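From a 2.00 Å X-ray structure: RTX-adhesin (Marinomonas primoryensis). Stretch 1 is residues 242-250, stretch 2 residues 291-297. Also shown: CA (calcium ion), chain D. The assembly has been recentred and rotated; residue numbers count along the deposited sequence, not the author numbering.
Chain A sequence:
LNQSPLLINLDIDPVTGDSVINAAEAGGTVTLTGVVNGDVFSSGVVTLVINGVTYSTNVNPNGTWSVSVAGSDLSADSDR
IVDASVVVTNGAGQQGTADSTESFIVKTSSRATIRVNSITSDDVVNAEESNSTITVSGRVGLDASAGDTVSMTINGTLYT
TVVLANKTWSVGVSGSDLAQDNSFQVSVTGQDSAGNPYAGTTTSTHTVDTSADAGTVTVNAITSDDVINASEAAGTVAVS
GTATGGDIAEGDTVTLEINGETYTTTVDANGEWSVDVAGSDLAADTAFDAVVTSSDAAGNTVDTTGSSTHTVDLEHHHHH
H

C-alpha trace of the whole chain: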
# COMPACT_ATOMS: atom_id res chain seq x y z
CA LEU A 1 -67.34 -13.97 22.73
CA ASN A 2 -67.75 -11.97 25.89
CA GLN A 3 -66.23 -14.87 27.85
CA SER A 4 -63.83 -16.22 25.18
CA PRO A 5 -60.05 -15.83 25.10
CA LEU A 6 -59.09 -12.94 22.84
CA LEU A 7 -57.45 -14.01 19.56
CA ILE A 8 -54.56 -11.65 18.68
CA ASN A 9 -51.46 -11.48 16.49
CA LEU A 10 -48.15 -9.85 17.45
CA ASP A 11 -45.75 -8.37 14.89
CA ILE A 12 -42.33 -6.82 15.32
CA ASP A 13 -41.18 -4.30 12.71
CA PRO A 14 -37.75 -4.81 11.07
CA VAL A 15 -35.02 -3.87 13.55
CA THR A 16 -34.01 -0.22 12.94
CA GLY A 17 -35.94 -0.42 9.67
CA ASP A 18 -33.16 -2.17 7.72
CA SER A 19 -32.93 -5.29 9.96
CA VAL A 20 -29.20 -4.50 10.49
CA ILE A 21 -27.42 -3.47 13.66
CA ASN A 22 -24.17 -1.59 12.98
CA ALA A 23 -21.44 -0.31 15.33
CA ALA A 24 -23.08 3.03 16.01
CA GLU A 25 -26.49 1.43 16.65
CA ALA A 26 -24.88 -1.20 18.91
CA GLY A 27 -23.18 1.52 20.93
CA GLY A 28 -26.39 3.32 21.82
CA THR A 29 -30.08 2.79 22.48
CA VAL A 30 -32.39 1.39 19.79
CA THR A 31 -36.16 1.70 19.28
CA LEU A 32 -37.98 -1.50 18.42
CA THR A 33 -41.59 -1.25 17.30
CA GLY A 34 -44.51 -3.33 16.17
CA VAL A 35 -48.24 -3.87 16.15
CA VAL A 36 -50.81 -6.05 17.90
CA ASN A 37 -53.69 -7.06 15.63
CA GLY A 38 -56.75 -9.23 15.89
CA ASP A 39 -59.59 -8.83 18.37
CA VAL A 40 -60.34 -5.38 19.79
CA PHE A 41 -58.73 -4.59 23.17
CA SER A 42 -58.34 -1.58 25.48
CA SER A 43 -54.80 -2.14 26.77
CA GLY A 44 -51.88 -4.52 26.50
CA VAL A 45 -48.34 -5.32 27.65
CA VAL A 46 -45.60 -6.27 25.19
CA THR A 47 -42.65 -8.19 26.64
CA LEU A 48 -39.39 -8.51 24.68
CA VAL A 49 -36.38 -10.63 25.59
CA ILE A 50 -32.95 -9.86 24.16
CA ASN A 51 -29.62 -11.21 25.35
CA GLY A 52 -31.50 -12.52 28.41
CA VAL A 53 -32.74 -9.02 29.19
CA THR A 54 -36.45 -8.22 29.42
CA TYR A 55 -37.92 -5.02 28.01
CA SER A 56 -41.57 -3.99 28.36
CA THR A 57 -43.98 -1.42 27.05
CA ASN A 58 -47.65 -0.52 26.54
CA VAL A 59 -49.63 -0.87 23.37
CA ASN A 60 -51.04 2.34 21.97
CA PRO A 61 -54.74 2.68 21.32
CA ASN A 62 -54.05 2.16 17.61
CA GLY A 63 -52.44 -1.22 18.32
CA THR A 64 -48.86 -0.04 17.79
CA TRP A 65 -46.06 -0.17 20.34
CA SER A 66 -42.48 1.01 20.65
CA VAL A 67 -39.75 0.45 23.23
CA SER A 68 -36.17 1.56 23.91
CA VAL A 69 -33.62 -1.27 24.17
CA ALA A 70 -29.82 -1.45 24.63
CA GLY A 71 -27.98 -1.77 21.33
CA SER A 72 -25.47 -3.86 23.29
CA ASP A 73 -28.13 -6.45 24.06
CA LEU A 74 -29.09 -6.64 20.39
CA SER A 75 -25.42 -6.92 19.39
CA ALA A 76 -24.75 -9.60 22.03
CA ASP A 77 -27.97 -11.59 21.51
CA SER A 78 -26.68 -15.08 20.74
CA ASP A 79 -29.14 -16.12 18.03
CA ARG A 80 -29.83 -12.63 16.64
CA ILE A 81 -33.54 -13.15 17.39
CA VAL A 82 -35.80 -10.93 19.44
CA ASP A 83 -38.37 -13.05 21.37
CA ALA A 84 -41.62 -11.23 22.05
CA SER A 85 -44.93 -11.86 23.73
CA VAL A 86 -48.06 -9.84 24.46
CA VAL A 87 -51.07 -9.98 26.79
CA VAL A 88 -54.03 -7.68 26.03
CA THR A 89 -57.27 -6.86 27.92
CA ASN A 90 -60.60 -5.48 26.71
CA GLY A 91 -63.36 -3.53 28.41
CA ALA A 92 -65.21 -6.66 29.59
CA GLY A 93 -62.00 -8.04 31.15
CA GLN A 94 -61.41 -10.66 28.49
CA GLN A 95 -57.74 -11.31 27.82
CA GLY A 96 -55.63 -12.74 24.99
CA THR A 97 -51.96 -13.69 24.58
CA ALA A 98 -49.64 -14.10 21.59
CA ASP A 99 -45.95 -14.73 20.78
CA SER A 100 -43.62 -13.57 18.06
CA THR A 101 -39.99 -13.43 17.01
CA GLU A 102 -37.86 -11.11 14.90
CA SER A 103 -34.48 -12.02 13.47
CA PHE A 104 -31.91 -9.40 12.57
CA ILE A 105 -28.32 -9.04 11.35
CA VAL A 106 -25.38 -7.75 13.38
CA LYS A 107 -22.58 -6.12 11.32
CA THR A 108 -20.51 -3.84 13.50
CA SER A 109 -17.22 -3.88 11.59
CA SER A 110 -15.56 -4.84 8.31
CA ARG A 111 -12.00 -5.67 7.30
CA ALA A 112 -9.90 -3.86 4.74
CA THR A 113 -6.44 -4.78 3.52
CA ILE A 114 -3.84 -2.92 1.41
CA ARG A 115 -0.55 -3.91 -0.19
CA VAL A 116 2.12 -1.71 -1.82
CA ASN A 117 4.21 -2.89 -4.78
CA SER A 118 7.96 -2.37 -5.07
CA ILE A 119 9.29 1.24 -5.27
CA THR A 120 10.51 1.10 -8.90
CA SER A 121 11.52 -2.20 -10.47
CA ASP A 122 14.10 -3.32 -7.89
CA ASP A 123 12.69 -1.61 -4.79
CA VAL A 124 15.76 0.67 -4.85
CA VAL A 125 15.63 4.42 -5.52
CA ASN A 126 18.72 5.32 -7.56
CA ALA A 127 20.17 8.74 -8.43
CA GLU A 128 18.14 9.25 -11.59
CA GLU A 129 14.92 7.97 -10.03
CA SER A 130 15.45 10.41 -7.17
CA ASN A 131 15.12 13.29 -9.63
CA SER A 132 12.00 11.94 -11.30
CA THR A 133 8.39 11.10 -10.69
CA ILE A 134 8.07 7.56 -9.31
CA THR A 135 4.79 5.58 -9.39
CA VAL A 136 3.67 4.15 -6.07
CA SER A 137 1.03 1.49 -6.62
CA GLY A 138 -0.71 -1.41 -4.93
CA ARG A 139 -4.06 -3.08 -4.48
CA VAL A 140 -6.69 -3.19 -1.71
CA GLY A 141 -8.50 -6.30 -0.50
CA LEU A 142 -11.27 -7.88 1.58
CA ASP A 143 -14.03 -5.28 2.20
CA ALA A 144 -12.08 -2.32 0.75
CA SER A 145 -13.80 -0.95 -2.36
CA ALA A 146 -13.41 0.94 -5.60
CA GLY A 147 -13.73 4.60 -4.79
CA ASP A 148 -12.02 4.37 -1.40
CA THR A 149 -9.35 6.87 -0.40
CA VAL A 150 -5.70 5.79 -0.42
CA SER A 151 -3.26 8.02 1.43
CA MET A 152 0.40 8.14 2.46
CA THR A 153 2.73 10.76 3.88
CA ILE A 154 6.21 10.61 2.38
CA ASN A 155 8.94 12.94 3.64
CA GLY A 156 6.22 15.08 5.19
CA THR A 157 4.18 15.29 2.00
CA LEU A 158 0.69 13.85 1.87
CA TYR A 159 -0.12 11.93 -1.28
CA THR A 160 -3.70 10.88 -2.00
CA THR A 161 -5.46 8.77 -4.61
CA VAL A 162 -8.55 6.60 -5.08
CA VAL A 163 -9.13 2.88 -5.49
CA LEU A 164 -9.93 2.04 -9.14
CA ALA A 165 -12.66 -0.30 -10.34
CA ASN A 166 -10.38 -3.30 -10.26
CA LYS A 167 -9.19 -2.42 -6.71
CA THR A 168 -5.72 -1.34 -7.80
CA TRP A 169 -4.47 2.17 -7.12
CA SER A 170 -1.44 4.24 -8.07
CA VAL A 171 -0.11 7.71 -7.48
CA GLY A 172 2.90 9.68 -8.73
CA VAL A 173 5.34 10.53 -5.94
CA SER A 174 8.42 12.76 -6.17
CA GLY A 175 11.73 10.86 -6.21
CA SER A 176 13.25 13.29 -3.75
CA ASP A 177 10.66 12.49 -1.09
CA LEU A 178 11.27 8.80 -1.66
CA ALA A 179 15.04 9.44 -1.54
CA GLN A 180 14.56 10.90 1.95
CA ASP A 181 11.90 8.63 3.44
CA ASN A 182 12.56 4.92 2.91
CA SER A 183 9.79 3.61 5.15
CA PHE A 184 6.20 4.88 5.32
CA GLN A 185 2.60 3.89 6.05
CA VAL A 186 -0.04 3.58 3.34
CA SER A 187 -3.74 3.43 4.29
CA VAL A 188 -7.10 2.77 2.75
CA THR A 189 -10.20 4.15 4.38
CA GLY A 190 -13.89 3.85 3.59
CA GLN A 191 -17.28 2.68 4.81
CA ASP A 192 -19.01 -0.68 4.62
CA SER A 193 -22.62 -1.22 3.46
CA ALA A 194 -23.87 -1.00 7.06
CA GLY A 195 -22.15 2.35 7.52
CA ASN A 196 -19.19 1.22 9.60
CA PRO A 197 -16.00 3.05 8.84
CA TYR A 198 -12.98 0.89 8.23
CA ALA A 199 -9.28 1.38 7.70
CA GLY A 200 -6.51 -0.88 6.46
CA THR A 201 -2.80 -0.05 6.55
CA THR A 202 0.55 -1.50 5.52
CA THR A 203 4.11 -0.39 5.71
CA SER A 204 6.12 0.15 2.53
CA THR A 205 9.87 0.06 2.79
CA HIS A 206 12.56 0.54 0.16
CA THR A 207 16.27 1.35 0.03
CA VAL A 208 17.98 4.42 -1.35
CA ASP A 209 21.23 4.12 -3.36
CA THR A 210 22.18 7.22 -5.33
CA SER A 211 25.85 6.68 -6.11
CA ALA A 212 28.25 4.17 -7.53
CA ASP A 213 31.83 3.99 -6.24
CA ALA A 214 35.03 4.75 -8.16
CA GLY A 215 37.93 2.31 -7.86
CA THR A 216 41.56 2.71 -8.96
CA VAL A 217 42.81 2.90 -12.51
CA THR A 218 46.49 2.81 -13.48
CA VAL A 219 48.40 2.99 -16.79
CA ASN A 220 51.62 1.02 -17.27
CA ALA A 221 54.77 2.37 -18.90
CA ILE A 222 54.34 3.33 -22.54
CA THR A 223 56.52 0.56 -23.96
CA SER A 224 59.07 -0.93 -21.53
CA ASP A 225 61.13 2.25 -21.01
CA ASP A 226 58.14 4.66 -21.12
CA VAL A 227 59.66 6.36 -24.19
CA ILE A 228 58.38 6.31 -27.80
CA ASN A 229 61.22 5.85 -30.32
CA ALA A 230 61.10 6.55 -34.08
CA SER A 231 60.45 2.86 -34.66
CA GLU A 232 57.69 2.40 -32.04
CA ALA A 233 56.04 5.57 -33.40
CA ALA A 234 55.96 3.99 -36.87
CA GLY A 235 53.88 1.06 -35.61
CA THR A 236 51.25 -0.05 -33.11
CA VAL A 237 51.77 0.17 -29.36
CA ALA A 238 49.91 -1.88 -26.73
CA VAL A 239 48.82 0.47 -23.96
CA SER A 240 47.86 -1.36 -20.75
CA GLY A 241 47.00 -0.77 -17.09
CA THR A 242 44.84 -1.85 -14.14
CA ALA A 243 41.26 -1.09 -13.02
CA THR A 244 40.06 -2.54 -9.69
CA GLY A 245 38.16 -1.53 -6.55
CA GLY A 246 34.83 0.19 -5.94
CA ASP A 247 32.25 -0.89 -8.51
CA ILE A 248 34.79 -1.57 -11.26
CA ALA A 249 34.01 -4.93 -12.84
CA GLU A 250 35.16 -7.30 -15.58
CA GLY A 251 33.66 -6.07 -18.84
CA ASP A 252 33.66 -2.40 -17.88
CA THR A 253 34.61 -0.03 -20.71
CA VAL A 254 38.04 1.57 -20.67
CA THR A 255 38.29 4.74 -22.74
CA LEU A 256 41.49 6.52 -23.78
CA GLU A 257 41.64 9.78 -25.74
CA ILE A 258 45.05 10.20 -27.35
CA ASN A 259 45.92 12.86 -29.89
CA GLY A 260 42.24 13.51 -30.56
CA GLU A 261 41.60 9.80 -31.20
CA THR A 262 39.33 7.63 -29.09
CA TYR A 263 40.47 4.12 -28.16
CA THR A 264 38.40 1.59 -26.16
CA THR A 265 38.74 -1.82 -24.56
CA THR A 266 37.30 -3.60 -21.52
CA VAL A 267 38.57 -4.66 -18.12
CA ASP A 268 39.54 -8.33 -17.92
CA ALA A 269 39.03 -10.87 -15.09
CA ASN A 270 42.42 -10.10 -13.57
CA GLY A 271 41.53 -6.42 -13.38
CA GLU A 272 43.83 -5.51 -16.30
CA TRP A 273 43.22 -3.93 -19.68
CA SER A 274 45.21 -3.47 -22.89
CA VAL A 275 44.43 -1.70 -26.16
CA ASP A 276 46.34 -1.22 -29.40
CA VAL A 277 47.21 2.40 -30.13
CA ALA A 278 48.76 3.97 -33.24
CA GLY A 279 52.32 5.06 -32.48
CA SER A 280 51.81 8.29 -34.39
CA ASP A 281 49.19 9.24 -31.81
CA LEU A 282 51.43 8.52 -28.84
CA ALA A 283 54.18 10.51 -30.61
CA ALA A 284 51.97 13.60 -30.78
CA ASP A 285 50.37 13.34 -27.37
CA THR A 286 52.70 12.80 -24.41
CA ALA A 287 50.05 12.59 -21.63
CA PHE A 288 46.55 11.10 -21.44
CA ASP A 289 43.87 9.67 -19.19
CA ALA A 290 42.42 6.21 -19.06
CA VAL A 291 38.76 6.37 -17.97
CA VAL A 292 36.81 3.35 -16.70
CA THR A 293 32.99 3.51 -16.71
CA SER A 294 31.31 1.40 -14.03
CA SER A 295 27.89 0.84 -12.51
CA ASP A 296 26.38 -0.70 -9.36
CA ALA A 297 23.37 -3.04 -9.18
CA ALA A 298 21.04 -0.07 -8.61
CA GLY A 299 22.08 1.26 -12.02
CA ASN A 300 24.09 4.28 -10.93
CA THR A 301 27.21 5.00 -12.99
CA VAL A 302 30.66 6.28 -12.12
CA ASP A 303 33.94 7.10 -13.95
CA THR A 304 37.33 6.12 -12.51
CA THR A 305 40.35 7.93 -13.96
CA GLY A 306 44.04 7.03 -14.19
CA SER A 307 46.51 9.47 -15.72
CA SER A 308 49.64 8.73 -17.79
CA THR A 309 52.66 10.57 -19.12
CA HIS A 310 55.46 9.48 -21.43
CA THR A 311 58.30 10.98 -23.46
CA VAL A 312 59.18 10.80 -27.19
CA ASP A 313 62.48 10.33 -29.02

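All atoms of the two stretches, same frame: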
# COMPACT_ATOMS: atom_id res chain seq x y z
N THR A 242 45.73 -1.15 -15.06
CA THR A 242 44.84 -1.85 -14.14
C THR A 242 43.57 -1.03 -13.87
O THR A 242 43.49 0.17 -14.21
CB THR A 242 45.54 -2.19 -12.81
OG1 THR A 242 45.79 -0.99 -12.07
CG2 THR A 242 46.89 -2.90 -13.06
N ALA A 243 42.57 -1.69 -13.31
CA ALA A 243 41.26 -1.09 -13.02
C ALA A 243 40.60 -2.06 -12.04
O ALA A 243 40.20 -3.13 -12.46
CB ALA A 243 40.43 -0.92 -14.26
N THR A 244 40.63 -1.73 -10.76
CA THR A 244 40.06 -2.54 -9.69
C THR A 244 39.49 -1.64 -8.60
O THR A 244 39.77 -0.46 -8.57
CB THR A 244 41.12 -3.45 -9.02
OG1 THR A 244 42.12 -2.63 -8.41
CG2 THR A 244 41.80 -4.35 -10.04
N GLY A 245 38.72 -2.24 -7.69
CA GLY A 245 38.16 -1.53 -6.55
C GLY A 245 36.79 -0.91 -6.83
O GLY A 245 36.35 -0.83 -7.98
N GLY A 246 36.13 -0.44 -5.78
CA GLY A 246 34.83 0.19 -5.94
C GLY A 246 33.89 -0.71 -6.72
O GLY A 246 33.84 -1.91 -6.48
N ASP A 247 33.16 -0.13 -7.67
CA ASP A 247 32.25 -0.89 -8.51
C ASP A 247 32.84 -1.31 -9.85
O ASP A 247 32.11 -1.77 -10.73
CB ASP A 247 30.98 -0.07 -8.74
CG ASP A 247 30.11 -0.02 -7.52
OD1 ASP A 247 29.98 -1.06 -6.84
OD2 ASP A 247 29.64 1.08 -7.22
N ILE A 248 34.15 -1.15 -10.01
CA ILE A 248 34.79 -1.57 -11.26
C ILE A 248 34.61 -3.08 -11.42
O ILE A 248 34.80 -3.85 -10.47
CB ILE A 248 36.30 -1.19 -11.31
CG1 ILE A 248 36.47 0.33 -11.32
CG2 ILE A 248 36.97 -1.82 -12.52
CD1 ILE A 248 37.94 0.81 -11.28
N ALA A 249 34.27 -3.52 -12.63
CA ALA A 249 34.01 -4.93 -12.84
C ALA A 249 34.53 -5.40 -14.19
O ALA A 249 34.64 -4.60 -15.11
CB ALA A 249 32.52 -5.20 -12.74
N GLU A 250 34.86 -6.68 -14.29
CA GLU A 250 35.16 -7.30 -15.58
C GLU A 250 34.13 -6.90 -16.62
O GLU A 250 32.94 -6.97 -16.36
CB GLU A 250 35.19 -8.83 -15.47
CG GLU A 250 35.61 -9.52 -16.77
CD GLU A 250 35.56 -11.02 -16.67
OE1 GLU A 250 35.23 -11.54 -15.58
OE2 GLU A 250 35.88 -11.69 -17.68
N VAL A 291 40.00 6.22 -18.74
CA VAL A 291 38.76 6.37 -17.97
C VAL A 291 37.93 5.09 -17.99
O VAL A 291 37.60 4.57 -19.05
CB VAL A 291 37.90 7.53 -18.49
CG1 VAL A 291 36.61 7.69 -17.64
CG2 VAL A 291 38.70 8.81 -18.47
N VAL A 292 37.64 4.55 -16.80
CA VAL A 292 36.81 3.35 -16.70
C VAL A 292 35.39 3.73 -16.25
O VAL A 292 35.20 4.49 -15.30
CB VAL A 292 37.42 2.32 -15.75
CG1 VAL A 292 36.45 1.15 -15.50
CG2 VAL A 292 38.76 1.82 -16.35
N THR A 293 34.40 3.25 -17.00
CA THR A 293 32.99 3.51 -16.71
C THR A 293 32.39 2.29 -16.01
O THR A 293 32.40 1.19 -16.56
CB THR A 293 32.19 3.84 -17.97
OG1 THR A 293 32.66 5.09 -18.51
CG2 THR A 293 30.68 3.98 -17.63
N SER A 294 31.92 2.48 -14.78
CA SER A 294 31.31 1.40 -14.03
C SER A 294 29.87 1.70 -13.59
O SER A 294 29.36 2.80 -13.73
CB SER A 294 32.16 1.05 -12.82
OG SER A 294 33.52 0.77 -13.19
N SER A 295 29.22 0.67 -13.05
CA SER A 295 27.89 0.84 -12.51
C SER A 295 27.67 -0.15 -11.37
O SER A 295 28.32 -1.19 -11.31
CB SER A 295 26.87 0.69 -13.64
OG SER A 295 26.91 -0.64 -14.11
N ASP A 296 26.81 0.22 -10.42
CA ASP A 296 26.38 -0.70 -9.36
C ASP A 296 25.05 -1.38 -9.73
O ASP A 296 24.48 -1.11 -10.79
CB ASP A 296 26.33 0.03 -8.00
CG ASP A 296 25.23 1.11 -7.90
OD1 ASP A 296 24.39 1.22 -8.82
OD2 ASP A 296 25.21 1.85 -6.88
N ALA A 297 24.58 -2.29 -8.87
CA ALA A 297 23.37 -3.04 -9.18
C ALA A 297 22.14 -2.14 -9.27
O ALA A 297 21.22 -2.44 -10.03
CB ALA A 297 23.12 -4.16 -8.14
CA CA D . 25.76 2.27 -4.79
O HOH W 1 30.80 -1.96 -13.01
O HOH W 2 28.18 1.74 -5.27
O HOH W 3 26.30 2.87 -2.83
O HOH W 4 25.86 -0.03 -4.34

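The contact is small, about 259 Å² summed over both sides, and no direct hydrogen bond crosses it. Stretch 1 leaves its strand after Thr244 and folds through a type II' turn from Gly245 to Ile248, closed by Ile248 N donating to Gly245 O at 3.0 Å. Stretch 2 is a strand through Ser295 that then runs into a loop. The backbones sit 7.3 Å apart between the CA atoms of Ala243 and Val292, too far for strand pairing, and draw in to 5.3 Å between the CA atoms of Ile248 and Ser294. The wide end is therefore filled by side chains, while the narrow end brings side chains against backbone.

Asp247 gives up the most surface. Its CA-to-CB bond points toward stretch 2, and its atoms reach three successive residues there: Asp247 O lies 3.5 Å from Ser294 CB, Asp247 CB 3.9 Å from Ser295 O, and Asp247 OD2 3.6 Å from Asp296 CB. Water 1 lies 2.6 Å from Asp247 O, placed to donate to it, and accepts from Ser295 N at 3.1 Å, so it sits between the two backbones. Water 2 donates to Asp247 OD2 at 2.5 Å and binds the calcium ion, the oxygen of water 2 lying 2.5 Å from the metal. Asp296 OD2 coordinates the calcium ion directly at 2.2 Å. The two carboxylates thus address one cation at different ranges, Asp296 in the first shell and Asp247 through a water. Waters 3 and 4 and atoms elsewhere in the structure complete the coordination.

Val292 anchors the wide end. With chi1 in the t rotamer, Val292 CG2 comes within 3.8 Å of Ala243 CB and Val292 CG1 within 4.2 Å of Ile248 CG2, one methyl for each partner. This is simple apolar packing: the buried valine meets a residue of the strand before the turn and the residue that closes it.

Ser294, two residues along and also pointing toward stretch 1, meets a much nearer backbone. Ser294 OG is 3.3 Å from Ile248 CA and 3.5 Å from Ile248 CG1; these are packing contacts, and the hydroxyl finds its hydrogen bond with a residue flanking the stretches. Between Val292 and Ser294, Thr293 points away, the usual strand alternation. At the turn, Gly246 has a positive phi, which favours glycine, and Gly245 adopts angles at which a CB would jam against the preceding carbonyl oxygen. The rules read plainly: methyls where the backbones are apart, a small side chain where they close, and water and metal for the acids.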